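Local coordinates for alpha-galactosidase (Lactobacillus brevis, PDB 3MI6), which probably hydrolyses terminal, non-reducing alpha-D-galactose residues from alpha-D-galactosides such as galactose oligosaccharides and galactomannans, at residues 548-553 with 579-584. Residues are numbered along the deposited sequence; the frame is centred on the assembly and turned at random.
Sequences SDDTDA and VPNDQM
D552 packs against M584, a selenomethionine, and against N581. Its CB lies 3.8 Å from M584 SE, and the two side chains cross at about a right angle. N581 CG comes 3.9 Å from D552 CB. With CG anti to the backbone N (chi1 176°), D552 CG also lies 3.8 Å from M584 SE. The carboxylate forms a salt bridge with R586, and OD2 caps helix 553-566 at the N of E555. Q583 rests on the backbone of 549-551, with its CG 3.9 Å from D549 O.

Hydrogen bonds within each segment shape the two loops. D550 OD1 accepts from D552 N at 2.9 Å, an Asx turn. N581 OD1 takes M584 N at 2.8 Å in its carbonyl plane and Q583 N more weakly. An alanine at N581 would probably leave these two N-H groups without their acceptor and open a gap beside D552 CB.

D549, the predicted proton donor, accepts hydrogen bonds from W200 NE1 at OD2 and from W546 NE1 at OD1. T551 OG1 is hydrogen-bonded to S577 OG and E338 OE2. Segments 548-553 and 579-584 follow the sixth and seventh strands of the (beta/alpha)8 barrel. They are neighbouring beta-to-alpha loops, which carry the active site in this fold.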
ATOM      1  N   SER D 548      -1.628 -32.580   0.163  1.00 34.65           N
ATOM      2  CA  SER D 548      -0.207 -32.288   0.288  1.00 34.87           C
ATOM      3  C   SER D 548       0.481 -33.426   1.023  1.00 33.67           C
ATOM      4  O   SER D 548      -0.117 -34.053   1.885  1.00 33.69           O
ATOM      5  CB  SER D 548       0.005 -30.979   1.060  1.00 31.74           C
ATOM      6  OG  SER D 548       1.383 -30.648   1.133  1.00 30.08           O
ATOM      7  N   ASP D 549       1.734 -33.687   0.680  1.00 32.58           N
ATOM      8  CA  ASP D 549       2.561 -34.572   1.478  1.00 34.82           C
ATOM      9  C   ASP D 549       2.838 -33.954   2.834  1.00 38.14           C
ATOM     10  O   ASP D 549       3.125 -34.657   3.807  1.00 43.19           O
ATOM     11  CB  ASP D 549       3.879 -34.867   0.782  1.00 35.25           C
ATOM     12  CG  ASP D 549       3.864 -36.191   0.075  1.00 37.58           C
ATOM     13  OD1 ASP D 549       2.966 -36.999   0.398  1.00 33.77           O
ATOM     14  OD2 ASP D 549       4.742 -36.416  -0.804  1.00 40.95           O
ATOM     15  N   ASP D 550       2.769 -32.632   2.895  1.00 37.17           N
ATOM     16  CA  ASP D 550       2.889 -31.943   4.163  1.00 38.46           C
ATOM     17  C   ASP D 550       1.621 -32.197   4.979  1.00 38.08           C
ATOM     18  O   ASP D 550       0.542 -31.715   4.617  1.00 35.83           O
ATOM     19  CB  ASP D 550       3.099 -30.446   3.941  1.00 33.69           C
ATOM     20  CG  ASP D 550       3.446 -29.714   5.217  1.00 35.95           C
ATOM     21  OD1 ASP D 550       3.121 -30.211   6.320  1.00 40.21           O
ATOM     22  OD2 ASP D 550       4.062 -28.633   5.129  1.00 38.97           O
ATOM     23  N   THR D 551       1.764 -32.956   6.069  1.00 37.73           N
ATOM     24  CA  THR D 551       0.654 -33.279   6.966  1.00 36.25           C
ATOM     25  C   THR D 551       0.801 -32.608   8.337  1.00 38.43           C
ATOM     26  O   THR D 551       0.155 -33.028   9.316  1.00 35.92           O
ATOM     27  CB  THR D 551       0.532 -34.806   7.186  1.00 37.57           C
ATOM     28  OG1 THR D 551       1.720 -35.298   7.822  1.00 38.27           O
ATOM     29  CG2 THR D 551       0.356 -35.511   5.870  1.00 37.25           C
ATOM     30  N   ASP D 552       1.665 -31.591   8.419  1.00 36.42           N
ATOM     31  CA  ASP D 552       1.705 -30.749   9.608  1.00 35.64           C
ATOM     32  C   ASP D 552       0.430 -29.900   9.747  1.00 34.48           C
ATOM     33  O   ASP D 552      -0.047 -29.329   8.759  1.00 33.37           O
ATOM     34  CB  ASP D 552       2.905 -29.816   9.584  1.00 35.69           C
ATOM     35  CG  ASP D 552       2.900 -28.854  10.768  1.00 35.26           C
ATOM     36  OD1 ASP D 552       3.163 -29.307  11.898  1.00 35.24           O
ATOM     37  OD2 ASP D 552       2.605 -27.655  10.578  1.00 35.09           O
ATOM     38  N   ALA D 553      -0.099 -29.796  10.970  1.00 33.87           N
ATOM     39  CA  ALA D 553      -1.318 -29.015  11.224  1.00 34.21           C
ATOM     40  C   ALA D 553      -1.211 -27.545  10.779  1.00 32.89           C
ATOM     41  O   ALA D 553      -2.053 -27.052  10.025  1.00 32.95           O
ATOM     42  CB  ALA D 553      -1.724 -29.099  12.684  1.00 29.43           C
ATOM     43  N   VAL D 579       4.190 -36.623  15.304  1.00 42.94           N
ATOM     44  CA  VAL D 579       4.831 -35.391  15.732  1.00 38.77           C
ATOM     45  C   VAL D 579       6.105 -35.751  16.547  1.00 38.69           C
ATOM     46  O   VAL D 579       6.120 -36.759  17.259  1.00 36.78           O
ATOM     47  CB  VAL D 579       3.772 -34.562  16.519  1.00 37.75           C
ATOM     48  CG1 VAL D 579       3.990 -34.614  18.030  1.00 36.18           C
ATOM     49  CG2 VAL D 579       3.666 -33.139  15.979  1.00 38.98           C
ATOM     50  N   PRO D 580       7.206 -34.988  16.392  1.00 41.74           N
ATOM     51  CA  PRO D 580       7.473 -33.844  15.506  1.00 40.58           C
ATOM     52  C   PRO D 580       7.452 -34.237  14.042  1.00 39.49           C
ATOM     53  O   PRO D 580       8.188 -35.128  13.640  1.00 42.48           O
ATOM     54  CB  PRO D 580       8.899 -33.421  15.884  1.00 38.63           C
ATOM     55  CG  PRO D 580       9.507 -34.621  16.485  1.00 42.29           C
ATOM     56  CD  PRO D 580       8.388 -35.328  17.203  1.00 38.55           C
ATOM     57  N   ASN D 581       6.610 -33.550  13.279  1.00 39.95           N
ATOM     58  CA  ASN D 581       6.411 -33.761  11.854  1.00 39.28           C
ATOM     59  C   ASN D 581       7.683 -34.095  11.094  1.00 39.93           C
ATOM     60  O   ASN D 581       8.699 -33.423  11.260  1.00 38.22           O
ATOM     61  CB  ASN D 581       5.745 -32.522  11.255  1.00 38.38           C
ATOM     62  CG  ASN D 581       5.662 -32.582   9.756  1.00 41.93           C
ATOM     63  OD1 ASN D 581       6.556 -32.108   9.052  1.00 40.82           O
ATOM     64  ND2 ASN D 581       4.581 -33.174   9.248  1.00 42.46           N
ATOM     65  N   ASP D 582       7.616 -35.137  10.260  1.00 43.03           N
ATOM     66  CA  ASP D 582       8.786 -35.644   9.524  1.00 43.64           C
ATOM     67  C   ASP D 582       9.240 -34.724   8.371  1.00 44.90           C
ATOM     68  O   ASP D 582      10.404 -34.760   7.963  1.00 41.87           O
ATOM     69  CB  ASP D 582       8.530 -37.058   8.986  1.00 45.53           C
ATOM     70  CG  ASP D 582       7.986 -38.017  10.050  1.00 52.65           C
ATOM     71  OD1 ASP D 582       8.075 -37.707  11.260  1.00 53.58           O
ATOM     72  OD2 ASP D 582       7.456 -39.087   9.669  1.00 55.29           O
ATOM     73  N   GLN D 583       8.322 -33.901   7.855  1.00 42.61           N
ATOM     74  CA  GLN D 583       8.645 -32.968   6.781  1.00 40.85           C
ATOM     75  C   GLN D 583       9.417 -31.733   7.257  1.00 41.77           C
ATOM     76  O   GLN D 583      10.266 -31.223   6.524  1.00 43.22           O
ATOM     77  CB  GLN D 583       7.385 -32.533   6.012  1.00 42.48           C
ATOM     78  CG  GLN D 583       6.650 -33.651   5.267  1.00 42.71           C
ATOM     79  CD  GLN D 583       5.601 -34.381   6.123  1.00 46.25           C
ATOM     80  OE1 GLN D 583       5.724 -35.589   6.370  1.00 49.01           O
ATOM     81  NE2 GLN D 583       4.556 -33.658   6.555  1.00 39.33           N
HETATM   82  N   MSE D 584       9.140 -31.252   8.472  1.00 41.06           N
HETATM   83  CA  MSE D 584       9.721 -29.972   8.901  1.00 39.93           C
HETATM   84  C   MSE D 584       9.829 -29.701  10.402  1.00 39.26           C
HETATM   85  O   MSE D 584      10.256 -28.618  10.799  1.00 39.14           O
HETATM   86  CB  MSE D 584       9.005 -28.816   8.210  1.00 40.67           C
HETATM   87  CG  MSE D 584       7.537 -29.081   7.974  1.00 45.40           C
HETATM   88 SE   MSE D 584       6.505 -28.716   9.580  1.00 49.53          SE
HETATM   89  CE  MSE D 584       7.155 -26.895   9.828  1.00 39.64           C
TER